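Local coordinates for protein tryptophan halogenase superfamily (Brevundimonas sp. BAL3, PDB 6FRL) that acts as a flavin-dependent halogenase that prefers bromination over chlorination and probably works on electron-rich aromatic substrates, at residues G238-G243 against P326-Q331; E257-D262 against L312-T317; L121-A126 against Y475-L480. All coordinates share one frame; numbering follows the deposited sequence.

Contact 1. Residues G238-G243 against P326-Q331; sequences GFEDWG and PGRRSQ
F239 and W242 close on G327 from opposite sides, at the tight end of the contact. The indole of W242 lays one face over the glycine, with CA of G327 3.6 Å from CE3 of W242 and displaced toward the rim of the ring. From the other side CZ of F239 comes to 3.6 Å from C of G327. A CB on G327 would collide with O of E240 and with the F239 ring, and its backbone angles (phi 152°) also suit glycine. The pairing is that of two antiparallel strands: E240 and R328 form the hydrogen-bonded pair (N of E240 to O of R328, 2.8 Å), flanked by the non-hydrogen-bonded pairs F239/R329 and D241/G327. Strand 239-241 is thereby the edge of a small three-stranded sheet, whose third strand, 345-346, lies beyond 327-329. R328 has CG between its own backbone N and carbonyl carbon (chi1 76°); its extended chain passes the indole, with CD 3.8 Å from CZ2 of W242. The guanidinium then lies flat over CG of E240, and NH1 of R328 donates to O of S330, near the guanidinium plane. An alanine in place of R328 would probably leave O of S330 without its NH1 partner and open a gap beside the rim of the W242 indole. The W242 ring also touches helix 376-402, meeting R394 in a cation-pi contact. The other end is looser and more accessible: exposed G238 takes a backbone bond from S330, and OG of S330 donates to the anti lone pair of OE1 of E240 (2.7 Å).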
# COMPACT_ATOMS: atom_id res chain seq x y z
N GLY B 238 13.32 -25.74 7.21
CA GLY B 238 12.66 -26.53 6.15
C GLY B 238 12.24 -25.79 4.89
O GLY B 238 12.44 -24.59 4.76
N PHE B 239 11.64 -26.53 3.97
CA PHE B 239 11.28 -26.06 2.63
C PHE B 239 9.79 -26.29 2.31
O PHE B 239 9.33 -27.43 2.40
CB PHE B 239 12.14 -26.79 1.58
CG PHE B 239 12.18 -26.08 0.26
CD1 PHE B 239 13.00 -24.99 0.08
CD2 PHE B 239 11.39 -26.49 -0.79
CE1 PHE B 239 13.05 -24.31 -1.12
CE2 PHE B 239 11.42 -25.80 -2.02
CZ PHE B 239 12.25 -24.70 -2.18
N GLU B 240 9.05 -25.22 1.95
CA GLU B 240 7.67 -25.38 1.47
C GLU B 240 7.70 -25.62 -0.02
O GLU B 240 7.97 -24.67 -0.80
CB GLU B 240 6.76 -24.14 1.72
CG GLU B 240 6.87 -23.45 3.07
CD GLU B 240 6.30 -24.24 4.21
OE1 GLU B 240 7.08 -24.62 5.10
OE2 GLU B 240 5.07 -24.46 4.20
N ASP B 241 7.41 -26.85 -0.43
CA ASP B 241 7.43 -27.21 -1.85
C ASP B 241 6.16 -26.72 -2.54
O ASP B 241 5.08 -26.81 -1.96
CB ASP B 241 7.55 -28.72 -2.06
CG ASP B 241 8.29 -29.05 -3.34
OD1 ASP B 241 7.62 -29.16 -4.40
OD2 ASP B 241 9.55 -29.14 -3.30
N TRP B 242 6.32 -26.18 -3.74
CA TRP B 242 5.21 -25.61 -4.52
C TRP B 242 5.01 -26.28 -5.90
O TRP B 242 4.23 -25.75 -6.73
CB TRP B 242 5.40 -24.09 -4.67
CG TRP B 242 5.09 -23.25 -3.43
CD1 TRP B 242 4.38 -23.62 -2.32
CD2 TRP B 242 5.47 -21.90 -3.21
NE1 TRP B 242 4.30 -22.58 -1.42
CE2 TRP B 242 4.97 -21.52 -1.94
CE3 TRP B 242 6.19 -20.97 -3.96
CZ2 TRP B 242 5.15 -20.24 -1.41
CZ3 TRP B 242 6.39 -19.70 -3.42
CH2 TRP B 242 5.86 -19.34 -2.17
N GLY B 243 5.65 -27.45 -6.13
CA GLY B 243 5.49 -28.23 -7.38
C GLY B 243 4.04 -28.61 -7.65
O GLY B 243 3.64 -28.73 -8.78
N PRO B 326 10.38 -25.37 -7.31
CA PRO B 326 9.64 -24.19 -6.91
C PRO B 326 9.21 -24.22 -5.46
O PRO B 326 8.69 -25.24 -4.99
CB PRO B 326 8.38 -24.25 -7.77
CG PRO B 326 8.67 -25.18 -8.87
CD PRO B 326 9.67 -26.14 -8.36
N GLY B 327 9.38 -23.12 -4.76
CA GLY B 327 9.00 -23.07 -3.36
C GLY B 327 9.83 -22.10 -2.59
O GLY B 327 10.66 -21.40 -3.16
N ARG B 328 9.61 -22.06 -1.28
CA ARG B 328 10.32 -21.14 -0.42
C ARG B 328 10.78 -21.82 0.85
O ARG B 328 10.11 -22.71 1.40
CB ARG B 328 9.44 -19.91 -0.09
CG ARG B 328 8.36 -20.17 0.94
CD ARG B 328 7.51 -18.95 1.22
NE ARG B 328 6.51 -19.30 2.20
CZ ARG B 328 6.73 -19.46 3.50
NH1 ARG B 328 7.94 -19.28 4.04
NH2 ARG B 328 5.72 -19.81 4.29
N ARG B 329 11.95 -21.38 1.31
CA ARG B 329 12.48 -21.67 2.65
C ARG B 329 11.42 -21.28 3.70
O ARG B 329 10.82 -20.22 3.60
CB ARG B 329 13.76 -20.83 2.81
CG ARG B 329 14.57 -21.04 4.07
CD ARG B 329 15.17 -22.42 4.10
NE ARG B 329 15.97 -22.78 2.94
CZ ARG B 329 16.35 -24.02 2.65
NH1 ARG B 329 16.00 -25.08 3.42
NH2 ARG B 329 17.10 -24.20 1.57
N SER B 330 11.18 -22.13 4.69
CA SER B 330 10.05 -21.91 5.62
C SER B 330 10.13 -20.62 6.42
O SER B 330 9.12 -19.99 6.70
CB SER B 330 9.92 -23.12 6.56
OG SER B 330 9.67 -24.29 5.80
N GLN B 331 11.34 -20.26 6.84
CA GLN B 331 11.62 -18.95 7.38
C GLN B 331 12.93 -18.51 6.73
O GLN B 331 13.87 -19.26 6.67
CB GLN B 331 11.62 -18.96 8.92
CG GLN B 331 12.86 -19.37 9.67
CD GLN B 331 12.59 -19.51 11.18
OE1 GLN B 331 11.90 -20.44 11.57
NE2 GLN B 331 13.10 -18.57 12.02

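Contact 2. Residues E257-D262 against L312-T317; sequences ENRPGD and LGDPLT
R259 lies against D314, and the charges of the two side chains meet without a directed bond. From CB, which makes no close approach to 312-317, the chain turns to CG, anti to the carbonyl carbon (chi1 -46°), which passes OD2 of D314 at 4.1 Å. Beyond CD the extended chain reaches NE, which is 3.8 Å from OD1 of D314 and 4.0 Å from CA of G313. CZ has the same OD1 at 4.0 Å. NH1, at the tip, lies 3.9 Å from O of G313, which sits near the edge of the guanidinium. Carboxylate and guanidinium planes are only 5° apart, and OD1 lies over one face, well out of the plane, with no N-H aimed at it. The salt bridge is therefore long and purely electrostatic. Firmer hold comes from the backbone: E257 and D314 form an antiparallel hydrogen-bonded pair, N of E257 giving to O of D314 (2.8 Å) and N of D314 returning a bond to O of E257. CA of G313 also makes a C-H...O contact to that O of E257, where a CB would clash. At the other end of the pair from R259, CD2 of L316 comes up to OE2 of E257 (3.3 Å), the two side chains crossing at about a right angle. The contact closes one end of the pairing between strands 250-257 and 314-323, the latter outermost in a seven-stranded mixed sheet; N258 forms a backbone hydrogen bond with H285, just ahead of strand 286-293, and L312 N bonds to OD1 of N289 on that strand.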
# COMPACT_ATOMS: atom_id res chain seq x y z
N GLU B 257 25.66 -17.24 -29.69
CA GLU B 257 26.45 -16.16 -30.29
C GLU B 257 25.60 -15.56 -31.40
O GLU B 257 25.07 -16.30 -32.20
CB GLU B 257 27.77 -16.73 -30.85
CG GLU B 257 28.76 -15.71 -31.41
CD GLU B 257 30.11 -15.75 -30.71
OE1 GLU B 257 30.58 -14.66 -30.34
OE2 GLU B 257 30.69 -16.86 -30.51
N ASN B 258 25.46 -14.24 -31.43
CA ASN B 258 24.64 -13.57 -32.46
C ASN B 258 25.22 -13.82 -33.86
O ASN B 258 26.44 -13.84 -34.01
CB ASN B 258 24.55 -12.05 -32.22
CG ASN B 258 23.66 -11.66 -31.06
OD1 ASN B 258 23.61 -10.50 -30.70
ND2 ASN B 258 22.97 -12.62 -30.46
N ARG B 259 24.35 -13.98 -34.86
CA ARG B 259 24.76 -14.07 -36.28
C ARG B 259 24.94 -12.65 -36.81
O ARG B 259 24.30 -11.72 -36.30
CB ARG B 259 23.75 -14.87 -37.14
CG ARG B 259 23.30 -16.17 -36.50
CD ARG B 259 22.81 -17.26 -37.42
NE ARG B 259 22.45 -18.37 -36.53
CZ ARG B 259 21.86 -19.50 -36.90
NH1 ARG B 259 21.59 -20.41 -35.98
NH2 ARG B 259 21.54 -19.74 -38.17
N PRO B 260 25.80 -12.47 -37.84
CA PRO B 260 26.01 -11.10 -38.35
C PRO B 260 24.73 -10.46 -38.91
O PRO B 260 23.92 -11.17 -39.51
CB PRO B 260 27.08 -11.31 -39.44
CG PRO B 260 27.76 -12.58 -39.06
CD PRO B 260 26.65 -13.44 -38.55
N GLY B 261 24.56 -9.16 -38.68
CA GLY B 261 23.31 -8.43 -38.96
C GLY B 261 22.07 -8.87 -38.17
O GLY B 261 20.97 -8.95 -38.75
N ASP B 262 22.25 -9.19 -36.88
CA ASP B 262 21.14 -9.53 -35.98
C ASP B 262 21.03 -8.49 -34.87
O ASP B 262 21.79 -8.54 -33.91
CB ASP B 262 21.32 -10.92 -35.35
CG ASP B 262 20.73 -12.04 -36.20
OD1 ASP B 262 19.96 -11.76 -37.15
OD2 ASP B 262 21.03 -13.21 -35.90
N LEU B 312 18.43 -18.05 -30.47
CA LEU B 312 18.71 -16.73 -31.04
C LEU B 312 20.09 -16.63 -31.68
O LEU B 312 20.54 -15.53 -31.92
CB LEU B 312 18.54 -15.64 -29.95
CG LEU B 312 17.11 -15.29 -29.53
CD1 LEU B 312 17.13 -14.59 -28.19
CD2 LEU B 312 16.42 -14.43 -30.60
N GLY B 313 20.73 -17.75 -32.00
CA GLY B 313 22.09 -17.78 -32.56
C GLY B 313 22.82 -19.13 -32.46
O GLY B 313 22.21 -20.15 -32.15
N ASP B 314 24.13 -19.11 -32.70
CA ASP B 314 24.97 -20.31 -32.74
C ASP B 314 25.32 -20.67 -31.29
O ASP B 314 25.88 -19.86 -30.56
CB ASP B 314 26.28 -20.06 -33.51
CG ASP B 314 26.06 -19.72 -34.99
OD1 ASP B 314 25.50 -20.56 -35.72
OD2 ASP B 314 26.44 -18.60 -35.43
N PRO B 315 24.99 -21.89 -30.85
CA PRO B 315 25.25 -22.23 -29.45
C PRO B 315 26.73 -22.20 -29.09
O PRO B 315 27.52 -22.73 -29.84
CB PRO B 315 24.70 -23.66 -29.33
CG PRO B 315 24.69 -24.18 -30.72
CD PRO B 315 24.37 -23.01 -31.58
N LEU B 316 27.09 -21.57 -27.97
CA LEU B 316 28.48 -21.50 -27.48
C LEU B 316 28.95 -22.77 -26.78
O LEU B 316 30.15 -22.98 -26.69
CB LEU B 316 28.68 -20.36 -26.49
CG LEU B 316 28.64 -18.92 -26.99
CD1 LEU B 316 28.73 -17.96 -25.80
CD2 LEU B 316 29.77 -18.66 -27.96
N THR B 317 28.03 -23.56 -26.23
CA THR B 317 28.35 -24.89 -25.66
C THR B 317 27.16 -25.80 -25.87
O THR B 317 26.23 -25.47 -26.59
CB THR B 317 28.67 -24.85 -24.14
OG1 THR B 317 28.84 -26.18 -23.63
CG2 THR B 317 27.57 -24.13 -23.29

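Contact 3. Residues L121-A126 against Y475-L480; sequences LKQRRA and YLARSL
Q123 carries this contact, its side chain set against L476, A477 and L480 where two helices pack. The last turn of helix 116-125 meets the early part of helix 473-492 with axes 10.4 Å apart and a crossing angle of -115°, steep enough to confine the touching to a few residues. The apolar contacts are made by leucine methyls. CD2 of L476 rests on the aliphatic part of K122, 3.7 Å from its CD, and CD2 of L480 reaches CB of Q123 at 4.2 Å. The polar amide of Q123 joins in by packing, with no hydrogen bond between the two segments. Q123 has CG anti to the backbone N (chi1 -160°) and a bend at chi2, and the side chains of Q123 and L476 slide past each other in opposite directions; NE2 of Q123 lies 3.4 Å from CB of A477, while OE1 is set close against CD2 of L476. The K122 ammonium, NZ, forms a salt bridge with D469, in the segment leading to helix 473-492. Within that helix, O of Y475 takes two bonds from S479, N and OG arriving from opposite faces of its carbonyl plane, the hydroxyl at 2.6 Å.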
# COMPACT_ATOMS: atom_id res chain seq x y z
N LEU B 121 -13.11 -0.99 -22.48
CA LEU B 121 -14.10 -2.07 -22.59
C LEU B 121 -15.45 -1.63 -23.17
O LEU B 121 -16.01 -2.35 -24.00
CB LEU B 121 -14.31 -2.79 -21.25
CG LEU B 121 -13.13 -3.68 -20.88
CD1 LEU B 121 -13.05 -3.94 -19.38
CD2 LEU B 121 -13.22 -4.98 -21.68
N LYS B 122 -15.97 -0.49 -22.74
CA LYS B 122 -17.19 0.08 -23.32
C LYS B 122 -17.07 0.18 -24.84
O LYS B 122 -17.95 -0.30 -25.57
CB LYS B 122 -17.50 1.48 -22.76
CG LYS B 122 -18.62 2.18 -23.54
CD LYS B 122 -19.05 3.48 -22.83
CE LYS B 122 -20.23 4.12 -23.51
NZ LYS B 122 -21.34 3.13 -23.59
N GLN B 123 -15.99 0.78 -25.30
CA GLN B 123 -15.77 0.95 -26.75
C GLN B 123 -15.59 -0.39 -27.44
O GLN B 123 -16.07 -0.60 -28.55
CB GLN B 123 -14.58 1.89 -27.02
CG GLN B 123 -14.54 2.51 -28.42
CD GLN B 123 -15.72 3.45 -28.72
OE1 GLN B 123 -16.29 4.09 -27.84
NE2 GLN B 123 -16.10 3.49 -29.98
N ARG B 124 -14.90 -1.30 -26.78
CA ARG B 124 -14.75 -2.65 -27.32
C ARG B 124 -16.11 -3.33 -27.48
O ARG B 124 -16.29 -4.10 -28.41
CB ARG B 124 -13.83 -3.49 -26.43
CG ARG B 124 -13.62 -4.89 -26.93
CD ARG B 124 -12.74 -5.68 -26.00
NE ARG B 124 -12.46 -7.01 -26.55
CZ ARG B 124 -13.12 -8.13 -26.25
NH1 ARG B 124 -14.07 -8.17 -25.30
NH2 ARG B 124 -12.75 -9.25 -26.85
N ARG B 125 -17.03 -3.04 -26.56
CA ARG B 125 -18.39 -3.59 -26.59
C ARG B 125 -19.11 -3.07 -27.85
O ARG B 125 -19.77 -3.84 -28.55
CB ARG B 125 -19.13 -3.20 -25.31
CG ARG B 125 -20.43 -3.92 -25.00
CD ARG B 125 -21.25 -3.18 -23.94
NE ARG B 125 -20.75 -3.47 -22.59
CZ ARG B 125 -21.01 -4.59 -21.89
NH1 ARG B 125 -21.75 -5.58 -22.41
NH2 ARG B 125 -20.51 -4.73 -20.66
N ALA B 126 -18.93 -1.79 -28.15
CA ALA B 126 -19.56 -1.16 -29.32
C ALA B 126 -18.88 -1.39 -30.67
O ALA B 126 -19.26 -0.71 -31.63
CB ALA B 126 -19.71 0.34 -29.07
N TYR B 475 -18.12 10.61 -28.94
CA TYR B 475 -17.08 11.38 -28.23
C TYR B 475 -15.93 10.51 -27.70
O TYR B 475 -14.77 10.88 -27.78
CB TYR B 475 -17.67 12.18 -27.07
CG TYR B 475 -16.60 12.94 -26.33
CD1 TYR B 475 -15.79 12.31 -25.39
CD2 TYR B 475 -16.39 14.30 -26.56
CE1 TYR B 475 -14.80 13.01 -24.69
CE2 TYR B 475 -15.41 15.00 -25.87
CZ TYR B 475 -14.61 14.35 -24.95
OH TYR B 475 -13.64 15.05 -24.28
N LEU B 476 -16.28 9.37 -27.12
CA LEU B 476 -15.33 8.40 -26.60
C LEU B 476 -14.42 7.91 -27.72
O LEU B 476 -13.19 7.99 -27.59
CB LEU B 476 -16.08 7.22 -25.96
CG LEU B 476 -15.37 5.97 -25.43
CD1 LEU B 476 -14.36 6.30 -24.34
CD2 LEU B 476 -16.42 4.94 -24.99
N ALA B 477 -15.04 7.46 -28.82
CA ALA B 477 -14.33 6.89 -29.98
C ALA B 477 -13.20 7.76 -30.52
O ALA B 477 -12.17 7.23 -30.96
CB ALA B 477 -15.30 6.59 -31.11
N ARG B 478 -13.40 9.09 -30.46
CA ARG B 478 -12.43 10.06 -30.95
C ARG B 478 -11.37 10.43 -29.93
O ARG B 478 -10.24 10.67 -30.32
CB ARG B 478 -13.12 11.33 -31.54
CG ARG B 478 -13.73 11.06 -32.92
CD ARG B 478 -14.07 12.32 -33.70
NE ARG B 478 -15.13 13.12 -33.07
CZ ARG B 478 -16.45 12.93 -33.18
NH1 ARG B 478 -16.95 11.90 -33.87
NH2 ARG B 478 -17.29 13.75 -32.54
N SER B 479 -11.71 10.48 -28.65
CA SER B 479 -10.68 10.62 -27.58
C SER B 479 -9.68 9.45 -27.61
O SER B 479 -8.47 9.64 -27.47
CB SER B 479 -11.29 10.72 -26.18
OG SER B 479 -12.69 10.80 -26.23
N LEU B 480 -10.19 8.25 -27.81
CA LEU B 480 -9.35 7.06 -27.91
C LEU B 480 -8.49 7.03 -29.19
O LEU B 480 -7.36 6.59 -29.13
CB LEU B 480 -10.20 5.79 -27.78
CG LEU B 480 -10.23 5.22 -26.34
CD1 LEU B 480 -10.73 6.22 -25.28
CD2 LEU B 480 -11.06 3.97 -26.23

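Overall arrangement
Contacts 1 and 2 are antiparallel strand pairings, contact 3 a helix crossing. Strands 314-323 and 327-329 follow each other in the chain, yet the first edges the large mixed sheet and the second is the middle of a small one, so contacts 1 and 2 stand about 37 Å apart between centres. Contact 1 is partly buried and adds aromatic packing to its backbone bonds; contact 2 is a surface contact, with a long salt bridge beside one backbone pair. Contact 3, about 46 Å from contact 1 between centres, is locally buried though far from the chain centre, and joins elements distant in sequence by side-chain packing, without hydrogen bonds across it.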